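Local atomic coordinates of exodeoxyribonuclease III (Methanosarcina mazei, PDB entry 5J8N), a protein that binds magnesium and probably acts on DNA, both cleaving it at abasic sites and degrading double strands in the 3'-to-5' direction. Residues Phe31-Val36 and Val71-Lys76; Asp24-His29 and Lys51-Tyr56; Thr154-Ile159 and Trp180-Leu185. The protein carries 3 engineered substitutions. One frame throughout, in Å; residues are numbered along the deposited sequence.

Interaction 1 of 3, residues Phe31-Val36 and Val71-Lys76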
loop_
_atom_site.group_PDB
_atom_site.type_symbol
_atom_site.label_atom_id
_atom_site.label_comp_id
_atom_site.label_asym_id
_atom_site.label_seq_id
_atom_site.Cartn_x
_atom_site.Cartn_y
_atom_site.Cartn_z
ATOM N N PHE A 31 -4.678 -8.612 -13.213
ATOM C CA PHE A 31 -3.576 -8.553 -12.243
ATOM C C PHE A 31 -3.391 -9.884 -11.539
ATOM O O PHE A 31 -4.361 -10.540 -11.145
ATOM C CB PHE A 31 -3.828 -7.408 -11.257
ATOM C CG PHE A 31 -3.803 -6.089 -11.961
ATOM C CD1 PHE A 31 -2.578 -5.521 -12.302
ATOM C CD2 PHE A 31 -4.973 -5.480 -12.381
ATOM C CE1 PHE A 31 -2.502 -4.319 -13.020
ATOM C CE2 PHE A 31 -4.888 -4.257 -13.123
ATOM C CZ PHE A 31 -3.658 -3.697 -13.429
ATOM N N ASP A 32 -2.126 -10.284 -11.369
ATOM C CA ASP A 32 -1.818 -11.494 -10.627
ATOM C C ASP A 32 -2.051 -11.338 -9.119
ATOM O O ASP A 32 -2.398 -12.302 -8.457
ATOM C CB ASP A 32 -0.368 -11.915 -10.862
ATOM C CG ASP A 32 -0.114 -12.210 -12.322
ATOM O OD1 ASP A 32 -0.514 -13.292 -12.773
ATOM O OD2 ASP A 32 0.433 -11.360 -13.037
ATOM N N ILE A 33 -1.828 -10.142 -8.624
ATOM C CA ILE A 33 -2.037 -9.818 -7.224
ATOM C C ILE A 33 -2.717 -8.510 -7.131
ATOM O O ILE A 33 -2.332 -7.556 -7.821
ATOM C CB ILE A 33 -0.687 -9.793 -6.465
ATOM C CG1 ILE A 33 0.053 -11.128 -6.603
ATOM C CG2 ILE A 33 -0.928 -9.412 -4.983
ATOM C CD1 ILE A 33 1.488 -11.082 -5.986
ATOM N N VAL A 34 -3.785 -8.455 -6.328
ATOM C CA VAL A 34 -4.526 -7.188 -6.085
ATOM C C VAL A 34 -4.532 -6.993 -4.561
ATOM O O VAL A 34 -5.085 -7.832 -3.831
ATOM C CB VAL A 34 -5.969 -7.300 -6.598
ATOM C CG1 VAL A 34 -6.774 -6.009 -6.269
ATOM C CG2 VAL A 34 -6.004 -7.580 -8.113
ATOM N N CYS A 35 -3.911 -5.927 -4.136
ATOM C CA CYS A 35 -3.867 -5.564 -2.706
ATOM C C CYS A 35 -4.788 -4.387 -2.477
ATOM O O CYS A 35 -4.703 -3.384 -3.215
ATOM C CB CYS A 35 -2.447 -5.198 -2.245
ATOM S SG CYS A 35 -1.334 -6.621 -2.246
ATOM N N VAL A 36 -5.607 -4.442 -1.431
ATOM C CA VAL A 36 -6.481 -3.322 -1.055
ATOM C C VAL A 36 -6.143 -2.902 0.363
ATOM O O VAL A 36 -5.826 -3.737 1.257
ATOM C CB VAL A 36 -7.975 -3.655 -1.218
ATOM C CG1 VAL A 36 -8.322 -3.816 -2.715
ATOM C CG2 VAL A 36 -8.413 -4.854 -0.395
ATOM N N VAL A 71 -7.000 -4.563 5.702
ATOM C CA VAL A 71 -6.327 -4.755 4.403
ATOM C C VAL A 71 -6.618 -6.148 3.858
ATOM O O VAL A 71 -6.983 -7.047 4.625
ATOM C CB VAL A 71 -4.789 -4.558 4.464
ATOM C CG1 VAL A 71 -4.409 -3.180 4.948
ATOM C CG2 VAL A 71 -4.098 -5.624 5.317
ATOM N N GLY A 72 -6.494 -6.320 2.536
ATOM C CA GLY A 72 -6.704 -7.650 1.961
ATOM C C GLY A 72 -5.834 -7.816 0.724
ATOM O O GLY A 72 -5.444 -6.834 0.065
ATOM N N THR A 73 -5.547 -9.070 0.431
ATOM C CA THR A 73 -4.736 -9.454 -0.725
ATOM C C THR A 73 -5.440 -10.561 -1.457
ATOM O O THR A 73 -5.815 -11.574 -0.904
ATOM C CB THR A 73 -3.356 -9.940 -0.268
ATOM O OG1 THR A 73 -2.684 -8.833 0.314
ATOM C CG2 THR A 73 -2.514 -10.493 -1.433
ATOM N N PHE A 74 -5.605 -10.339 -2.758
ATOM C CA PHE A 74 -6.058 -11.353 -3.718
ATOM C C PHE A 74 -4.906 -11.813 -4.577
ATOM O O PHE A 74 -4.133 -10.981 -5.046
ATOM C CB PHE A 74 -7.116 -10.761 -4.664
ATOM C CG PHE A 74 -8.340 -10.241 -3.986
ATOM C CD1 PHE A 74 -8.350 -8.946 -3.425
ATOM C CD2 PHE A 74 -9.484 -11.011 -3.952
ATOM C CE1 PHE A 74 -9.522 -8.445 -2.826
ATOM C CE2 PHE A 74 -10.650 -10.539 -3.342
ATOM C CZ PHE A 74 -10.643 -9.240 -2.793
ATOM N N SER A 75 -4.796 -13.112 -4.841
ATOM C CA SER A 75 -3.739 -13.562 -5.750
ATOM C C SER A 75 -4.198 -14.770 -6.501
ATOM O O SER A 75 -4.886 -15.672 -5.996
ATOM C CB SER A 75 -2.384 -13.828 -5.022
ATOM O OG SER A 75 -2.534 -14.749 -3.985
ATOM N N LYS A 76 -3.730 -14.850 -7.745
ATOM C CA LYS A 76 -4.028 -16.021 -8.556
ATOM C C LYS A 76 -3.339 -17.280 -8.014
ATOM O O LYS A 76 -3.912 -18.368 -8.096
ATOM C CB LYS A 76 -3.609 -15.795 -10.034
ATOM C CG LYS A 76 -4.415 -14.679 -10.688
ATOM C CD LYS A 76 -4.126 -14.600 -12.204
ATOM C CE LYS A 76 -4.895 -13.458 -12.849
ATOM N NZ LYS A 76 -4.762 -13.557 -14.348
HETATM O O HOH W 1 -2.001 -13.486 -14.999
#
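Five main-chain hydrogen bonds join Phe-31-Val-36 to Val-71-Lys-76, four of them between strands 33-36 and 71-75, whose short axes run antiparallel at 169°. In one hydrogen-bonded pair, Phe-74 N gives to Val-34 O at 2.8 Å, almost straight at 176°, and Val-34 N answers to Phe-74 O. In the next, Val-36 N gives to Gly-72 O at 2.8 Å, and Gly-72 N gives back to Val-36 O. Just beyond the strand ends, Lys-76 N closes the series on Asp-32 O at 3.0 Å. Each acceptor is met in its carbonyl plane. The main chains of Ile-33 and Cys-35 bond to strand 3-10, those of Val-71 and Thr-73 to strand 57-61. A water gives to Asp-32 OD1 (2.7 Å) and accepts from Lys-76 NZ (2.8 Å), spanning charges too far apart for a salt bridge; Asp-32 OD2 takes Asn-5 N, and Lys-76 NZ also binds His-29 O. Thr-73 OG1 is hydrogen-bonded to Asn-109 ND2, and Ser-75 OG to Asn-77 O and Tyr-102 OH. Val-34 and Phe-74 face helix 22-27, Ile-33 and Cys-35 strand 106-111. Neighbours on both flanks and layers on both faces mark an interior strand pair of the DNase I-like beta-sandwich.

Interaction 2 of 3, residues Asp24-His29 and Lys51-Tyr56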
loop_
_atom_site.group_PDB
_atom_site.type_symbol
_atom_site.label_atom_id
_atom_site.label_comp_id
_atom_site.label_asym_id
_atom_site.label_seq_id
_atom_site.Cartn_x
_atom_site.Cartn_y
_atom_site.Cartn_z
ATOM N N ASP A 24 -14.981 -4.758 -10.866
ATOM C CA ASP A 24 -14.560 -4.808 -12.275
ATOM C C ASP A 24 -13.049 -5.019 -12.375
ATOM O O ASP A 24 -12.561 -5.818 -13.199
ATOM C CB ASP A 24 -14.928 -3.520 -13.036
ATOM C CG ASP A 24 -16.418 -3.239 -13.071
ATOM O OD1 ASP A 24 -17.251 -4.154 -12.880
ATOM O OD2 ASP A 24 -16.718 -2.060 -13.285
ATOM N N LEU A 25 -12.307 -4.310 -11.520
ATOM C CA LEU A 25 -10.858 -4.411 -11.564
ATOM C C LEU A 25 -10.430 -5.834 -11.243
ATOM O O LEU A 25 -9.578 -6.416 -11.902
ATOM C CB LEU A 25 -10.248 -3.437 -10.575
ATOM C CG LEU A 25 -8.746 -3.340 -10.412
ATOM C CD1 LEU A 25 -8.360 -1.951 -9.861
ATOM C CD2 LEU A 25 -8.328 -4.414 -9.476
ATOM N N LEU A 26 -11.035 -6.417 -10.225
ATOM C CA LEU A 26 -10.641 -7.755 -9.830
ATOM C C LEU A 26 -11.066 -8.792 -10.843
ATOM O O LEU A 26 -10.223 -9.605 -11.278
ATOM C CB LEU A 26 -11.240 -8.044 -8.434
ATOM C CG LEU A 26 -10.837 -9.368 -7.812
ATOM C CD1 LEU A 26 -9.332 -9.545 -7.655
ATOM C CD2 LEU A 26 -11.571 -9.464 -6.450
ATOM N N LEU A 27 -12.332 -8.776 -11.264
ATOM C CA LEU A 27 -12.873 -9.836 -12.103
ATOM C C LEU A 27 -12.351 -9.814 -13.557
ATOM O O LEU A 27 -12.570 -10.766 -14.291
ATOM C CB LEU A 27 -14.399 -9.750 -12.147
ATOM C CG LEU A 27 -15.082 -10.014 -10.799
ATOM C CD1 LEU A 27 -16.560 -9.966 -11.005
ATOM C CD2 LEU A 27 -14.670 -11.353 -10.238
ATOM N N GLU A 28 -11.679 -8.730 -13.926
ATOM C CA GLU A 28 -11.048 -8.649 -15.227
ATOM C C GLU A 28 -9.859 -9.625 -15.331
ATOM O O GLU A 28 -9.433 -9.999 -16.429
ATOM C CB GLU A 28 -10.571 -7.201 -15.462
ATOM C CG GLU A 28 -10.123 -6.935 -16.898
ATOM C CD GLU A 28 -9.749 -5.486 -17.097
ATOM O OE1 GLU A 28 -9.126 -4.857 -16.216
ATOM O OE2 GLU A 28 -10.114 -5.003 -18.194
ATOM N N HIS A 29 -9.315 -10.000 -14.184
ATOM C CA HIS A 29 -8.167 -10.945 -14.137
ATOM C C HIS A 29 -6.874 -10.384 -14.745
ATOM O O HIS A 29 -5.965 -11.133 -15.074
ATOM C CB HIS A 29 -8.558 -12.265 -14.793
ATOM C CG HIS A 29 -9.252 -13.175 -13.849
ATOM N ND1 HIS A 29 -8.612 -14.254 -13.284
ATOM C CD2 HIS A 29 -10.472 -13.108 -13.277
ATOM C CE1 HIS A 29 -9.439 -14.854 -12.449
ATOM N NE2 HIS A 29 -10.572 -14.177 -12.425
ATOM N N LYS A 51 -16.217 -12.419 -1.350
ATOM C CA LYS A 51 -16.031 -13.703 -0.669
ATOM C C LYS A 51 -15.633 -14.804 -1.632
ATOM O O LYS A 51 -14.518 -15.340 -1.562
ATOM C CB LYS A 51 -17.295 -14.102 0.076
ATOM C CG LYS A 51 -17.415 -13.480 1.440
ATOM C CD LYS A 51 -18.805 -13.700 2.003
ATOM C CE LYS A 51 -18.872 -13.357 3.475
ATOM N NZ LYS A 51 -20.281 -13.310 3.959
ATOM N N ASN A 52 -16.528 -15.123 -2.555
ATOM C CA ASN A 52 -16.234 -16.191 -3.491
ATOM C C ASN A 52 -16.028 -15.674 -4.903
ATOM O O ASN A 52 -16.782 -15.986 -5.828
ATOM C CB ASN A 52 -17.335 -17.253 -3.449
ATOM C CG ASN A 52 -17.288 -18.086 -2.174
ATOM O OD1 ASN A 52 -16.458 -18.989 -2.041
ATOM N ND2 ASN A 52 -18.157 -17.763 -1.220
ATOM N N ILE A 53 -14.989 -14.856 -5.033
ATOM C CA ILE A 53 -14.358 -14.573 -6.307
ATOM C C ILE A 53 -13.821 -15.900 -6.788
ATOM O O ILE A 53 -13.524 -16.756 -5.962
ATOM C CB ILE A 53 -13.235 -13.550 -6.152
ATOM C CG1 ILE A 53 -13.830 -12.221 -5.719
ATOM C CG2 ILE A 53 -12.471 -13.373 -7.447
ATOM C CD1 ILE A 53 -14.605 -11.553 -6.791
ATOM N N GLN A 54 -13.741 -16.068 -8.109
ATOM C CA GLN A 54 -13.218 -17.262 -8.757
ATOM C C GLN A 54 -11.899 -16.951 -9.488
ATOM O O GLN A 54 -11.748 -15.882 -10.101
ATOM C CB GLN A 54 -14.244 -17.853 -9.745
ATOM C CG GLN A 54 -15.021 -16.838 -10.609
ATOM C CD GLN A 54 -15.973 -15.924 -9.816
ATOM O OE1 GLN A 54 -16.780 -16.396 -9.007
ATOM N NE2 GLN A 54 -15.862 -14.612 -10.036
ATOM N N GLY A 55 -10.966 -17.901 -9.426
ATOM C CA GLY A 55 -9.630 -17.758 -9.981
ATOM C C GLY A 55 -8.691 -16.941 -9.095
ATOM O O GLY A 55 -7.560 -16.718 -9.503
ATOM N N TYR A 56 -9.171 -16.474 -7.937
ATOM C CA TYR A 56 -8.296 -15.796 -6.944
ATOM C C TYR A 56 -8.436 -16.425 -5.561
ATOM O O TYR A 56 -9.523 -16.804 -5.181
ATOM C CB TYR A 56 -8.597 -14.312 -6.802
ATOM C CG TYR A 56 -8.145 -13.447 -7.948
ATOM C CD1 TYR A 56 -6.886 -12.862 -7.944
ATOM C CD2 TYR A 56 -9.013 -13.182 -9.008
ATOM C CE1 TYR A 56 -6.451 -12.007 -9.008
ATOM C CE2 TYR A 56 -8.587 -12.362 -10.071
ATOM C CZ TYR A 56 -7.321 -11.775 -10.052
ATOM O OH TYR A 56 -6.932 -10.980 -11.115
HETATM O O HOH W 2 -7.346 -8.290 -11.884
#
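Leu-26 turns CG anti to its backbone N (chi1 -175°), which swings both methyls out from helix 22-27 toward the 51-56 loop, while Tyr-56 sets CG anti to its own carbonyl carbon and so sends its ring back toward the helix end. The two meet tip to tip: Leu-26 CD1 sits 3.7 Å from the centroid of the Tyr-56 ring, over the middle of one face, a clear CH-pi contact. The other branch, CD2, goes to Ile-53, touching CG1 at 3.6 Å. Ile-53 also takes Leu-27, whose CD2 crosses obliquely and presses its CD1 at 3.5 Å, tighter than usual for two carbons.

His-29, with positive phi, lets the chain leave the helix and carries its imidazole past Tyr-56 in the opposite direction. Tyr-56 CE2 lies 3.5 Å above the centre of the His-29 ring, but the planes are inclined at 47°, so this is an oblique aromatic pair and not a stack. At the imidazole edge NE2 gives a weak hydrogen bond to Gln-54 O, 3.1 Å long and bent to 134°. Gly-55 CA also lies at that edge, where the loop turns with positive phi.

Two hydrogen bonds outside the ring contacts hold the phenol oxygen. A water donates to Tyr-56 OH at 2.8 Å and to Leu-25 O at 2.9 Å, and the hydroxyl is also hydrogen-bonded to Phe-31 O. Leu-26 and Tyr-56 both reach Phe-74 of strand 71-75. Away from the annotated sites, the arrangement is plain packing of a helix end against a loop: the C-terminal part of helix 22-27 and the loop leading into edge strand 57-61 are closed together over one face of the six-stranded sheet, within the alpha/beta sandwich of this family.

Interaction 3 of 3, residues Thr154-Ile159 and Trp180-Leu185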
loop_
_atom_site.group_PDB
_atom_site.type_symbol
_atom_site.label_atom_id
_atom_site.label_comp_id
_atom_site.label_asym_id
_atom_site.label_seq_id
_atom_site.Cartn_x
_atom_site.Cartn_y
_atom_site.Cartn_z
ATOM N N THR A 154 2.414 9.333 3.562
ATOM C CA THR A 154 3.430 10.387 3.517
ATOM C C THR A 154 3.889 10.576 2.091
ATOM O O THR A 154 4.041 9.564 1.370
ATOM C CB THR A 154 4.671 10.004 4.411
ATOM O OG1 THR A 154 4.237 9.860 5.771
ATOM C CG2 THR A 154 5.748 11.091 4.383
ATOM N N ALA A 155 4.055 11.840 1.678
ATOM C CA ALA A 155 4.689 12.187 0.406
ATOM C C ALA A 155 6.167 12.393 0.695
ATOM O O ALA A 155 6.528 13.241 1.507
ATOM C CB ALA A 155 4.031 13.485 -0.178
ATOM N N HIS A 156 7.020 11.620 0.006
ATOM C CA HIS A 156 8.420 11.553 0.413
ATOM C C HIS A 156 9.141 12.879 0.205
ATOM O O HIS A 156 9.802 13.410 1.128
ATOM C CB HIS A 156 9.098 10.433 -0.375
ATOM C CG HIS A 156 10.497 10.166 0.047
ATOM N ND1 HIS A 156 11.344 9.367 -0.697
ATOM C CD2 HIS A 156 11.215 10.606 1.106
ATOM C CE1 HIS A 156 12.525 9.323 -0.098
ATOM N NE2 HIS A 156 12.475 10.063 0.996
ATOM N N LYS A 157 9.055 13.429 -1.003
ATOM C CA LYS A 157 9.846 14.594 -1.427
ATOM C C LYS A 157 8.885 15.682 -1.926
ATOM O O LYS A 157 7.687 15.424 -2.141
ATOM C CB LYS A 157 10.870 14.225 -2.535
ATOM C CG LYS A 157 11.860 13.162 -2.087
ATOM C CD LYS A 157 12.782 12.764 -3.249
ATOM C CE LYS A 157 13.749 11.658 -2.886
ATOM N NZ LYS A 157 14.974 12.213 -2.224
ATOM N N GLU A 158 9.395 16.901 -2.091
ATOM C CA GLU A 158 8.565 18.003 -2.587
ATOM C C GLU A 158 7.923 17.646 -3.918
ATOM O O GLU A 158 6.780 18.037 -4.165
ATOM C CB GLU A 158 9.386 19.292 -2.693
ATOM C CG GLU A 158 9.748 19.858 -1.295
ATOM C CD GLU A 158 10.309 21.261 -1.344
ATOM O OE1 GLU A 158 10.129 21.931 -2.379
ATOM O OE2 GLU A 158 10.956 21.670 -0.344
ATOM N N ILE A 159 8.613 16.875 -4.760
ATOM C CA ILE A 159 8.050 16.505 -6.055
ATOM C C ILE A 159 6.854 15.554 -5.876
ATOM O O ILE A 159 6.090 15.349 -6.843
ATOM C CB ILE A 159 9.136 15.867 -6.955
ATOM C CG1 ILE A 159 8.766 15.840 -8.422
ATOM C CG2 ILE A 159 9.593 14.507 -6.469
ATOM C CD1 ILE A 159 9.891 15.310 -9.264
ATOM N N TRP A 180 11.982 9.700 7.989
ATOM C CA TRP A 180 11.853 8.257 8.187
ATOM C C TRP A 180 11.892 7.553 6.833
ATOM O O TRP A 180 12.519 6.494 6.711
ATOM C CB TRP A 180 10.582 7.875 8.970
ATOM C CG TRP A 180 10.490 6.379 9.019
ATOM C CD1 TRP A 180 11.131 5.556 9.904
ATOM C CD2 TRP A 180 9.848 5.518 8.062
ATOM N NE1 TRP A 180 10.887 4.234 9.564
ATOM C CE2 TRP A 180 10.100 4.192 8.448
ATOM C CE3 TRP A 180 9.038 5.748 6.960
ATOM C CZ2 TRP A 180 9.576 3.086 7.753
ATOM C CZ3 TRP A 180 8.513 4.656 6.250
ATOM C CH2 TRP A 180 8.810 3.321 6.649
ATOM N N MET A 181 11.227 8.090 5.803
ATOM C CA MET A 181 11.295 7.469 4.481
ATOM C C MET A 181 12.734 7.444 3.962
ATOM O O MET A 181 13.165 6.438 3.377
ATOM C CB MET A 181 10.380 8.198 3.541
ATOM C CG MET A 181 8.866 7.999 3.887
ATOM S SD MET A 181 7.758 8.482 2.568
ATOM C CE MET A 181 8.078 7.190 1.393
ATOM N N ASP A 182 13.509 8.499 4.202
ATOM C CA ASP A 182 14.915 8.502 3.819
ATOM C C ASP A 182 15.623 7.314 4.490
ATOM O O ASP A 182 16.411 6.589 3.846
ATOM C CB ASP A 182 15.617 9.786 4.246
ATOM C CG ASP A 182 15.172 11.029 3.469
ATOM O OD1 ASP A 182 14.720 10.913 2.286
ATOM O OD2 ASP A 182 15.327 12.139 4.055
ATOM N N LYS A 183 15.385 7.144 5.794
ATOM C CA LYS A 183 16.059 6.107 6.598
ATOM C C LYS A 183 15.655 4.721 6.068
ATOM O O LYS A 183 16.515 3.843 5.923
ATOM C CB LYS A 183 15.681 6.270 8.054
ATOM C CG LYS A 183 16.262 5.199 8.976
ATOM C CD LYS A 183 15.588 5.391 10.348
ATOM C CE LYS A 183 16.043 4.319 11.334
ATOM N NZ LYS A 183 15.420 4.544 12.687
ATOM N N PHE A 184 14.372 4.534 5.768
ATOM C CA PHE A 184 13.877 3.277 5.211
ATOM C C PHE A 184 14.615 2.955 3.888
ATOM O O PHE A 184 15.209 1.894 3.736
ATOM C CB PHE A 184 12.364 3.444 5.022
ATOM C CG PHE A 184 11.666 2.371 4.209
ATOM C CD1 PHE A 184 12.061 1.035 4.227
ATOM C CD2 PHE A 184 10.543 2.732 3.469
ATOM C CE1 PHE A 184 11.346 0.070 3.479
ATOM C CE2 PHE A 184 9.847 1.774 2.732
ATOM C CZ PHE A 184 10.259 0.463 2.748
ATOM N N LEU A 185 14.594 3.893 2.939
ATOM C CA LEU A 185 15.230 3.563 1.649
ATOM C C LEU A 185 16.718 3.316 1.806
ATOM O O LEU A 185 17.256 2.428 1.168
ATOM C CB LEU A 185 14.967 4.665 0.621
ATOM C CG LEU A 185 13.482 4.910 0.294
ATOM C CD1 LEU A 185 13.359 5.906 -0.841
ATOM C CD2 LEU A 185 12.749 3.623 -0.069
HETATM O O HOH W 3 14.617 12.971 0.610
#
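The His-156 imidazole is held between two aliphatic groups: Met-181 CB lies over one face, 3.9 Å from the ring centroid, and Lys-157 CG covers the opposite face toward its rim. At the edge, close to the ring plane, stands the carboxylate of Asp-182. There His-156 NE2 donates to Asp-182 OD1 over 2.7 Å at 157°, a short and fairly straight bond, although the ring and carboxylate planes are 58° apart and OD1 is approached from 38° above the carboxylate plane. OD1 accepts a second hydrogen bond, from a water (2.7 Å) that accepts in turn from Lys-157 NZ (3.0 Å). This carboxylate would probably favour a charged imidazole. Leu-185 CD1 meets the ring tip to tip at CE1, 3.6 Å away. Met-181 SD lies 3.8 Å from Thr-154 CG2, and the bend at the last torsion turns Met-181 CE toward His-156 CB; Thr-154 OG1 is bonded to Tyr-129 and Lys-125. The histidine-carboxylate pair thus ties the 154-159 loop to helix 175-186, consistent with packing beside the probable active site of the DNase I-like fold, as the Thr-154 side chain is about 5 Å from that of Asn-153.

How the interactions relate
Interactions 1 and 2 form one continuous region, their centres about 10 Å apart and their segments alternating. Phe-31 O lies 2.6 Å from Tyr-56 OH, Lys-76 NZ 2.8 Å from His-29 O, and Phe-74 CE2 packs on Leu-26 CD2 at 3.4 Å, fastening helix, loop and sheet. Interaction 3 stands across the chain's centre, about 25 Å from interaction 1 and 33 Å from interaction 2 between centres. Both regions relate to the probable active site: the side chain of Val-71 is about 11 Å from the bound magnesium ion, which Asn-12 and Glu-38 ligate, and the Thr-154 side chain about 5 Å from that of Asn-153 and 8 Å from that of Asp-151, both predicted catalytic residues.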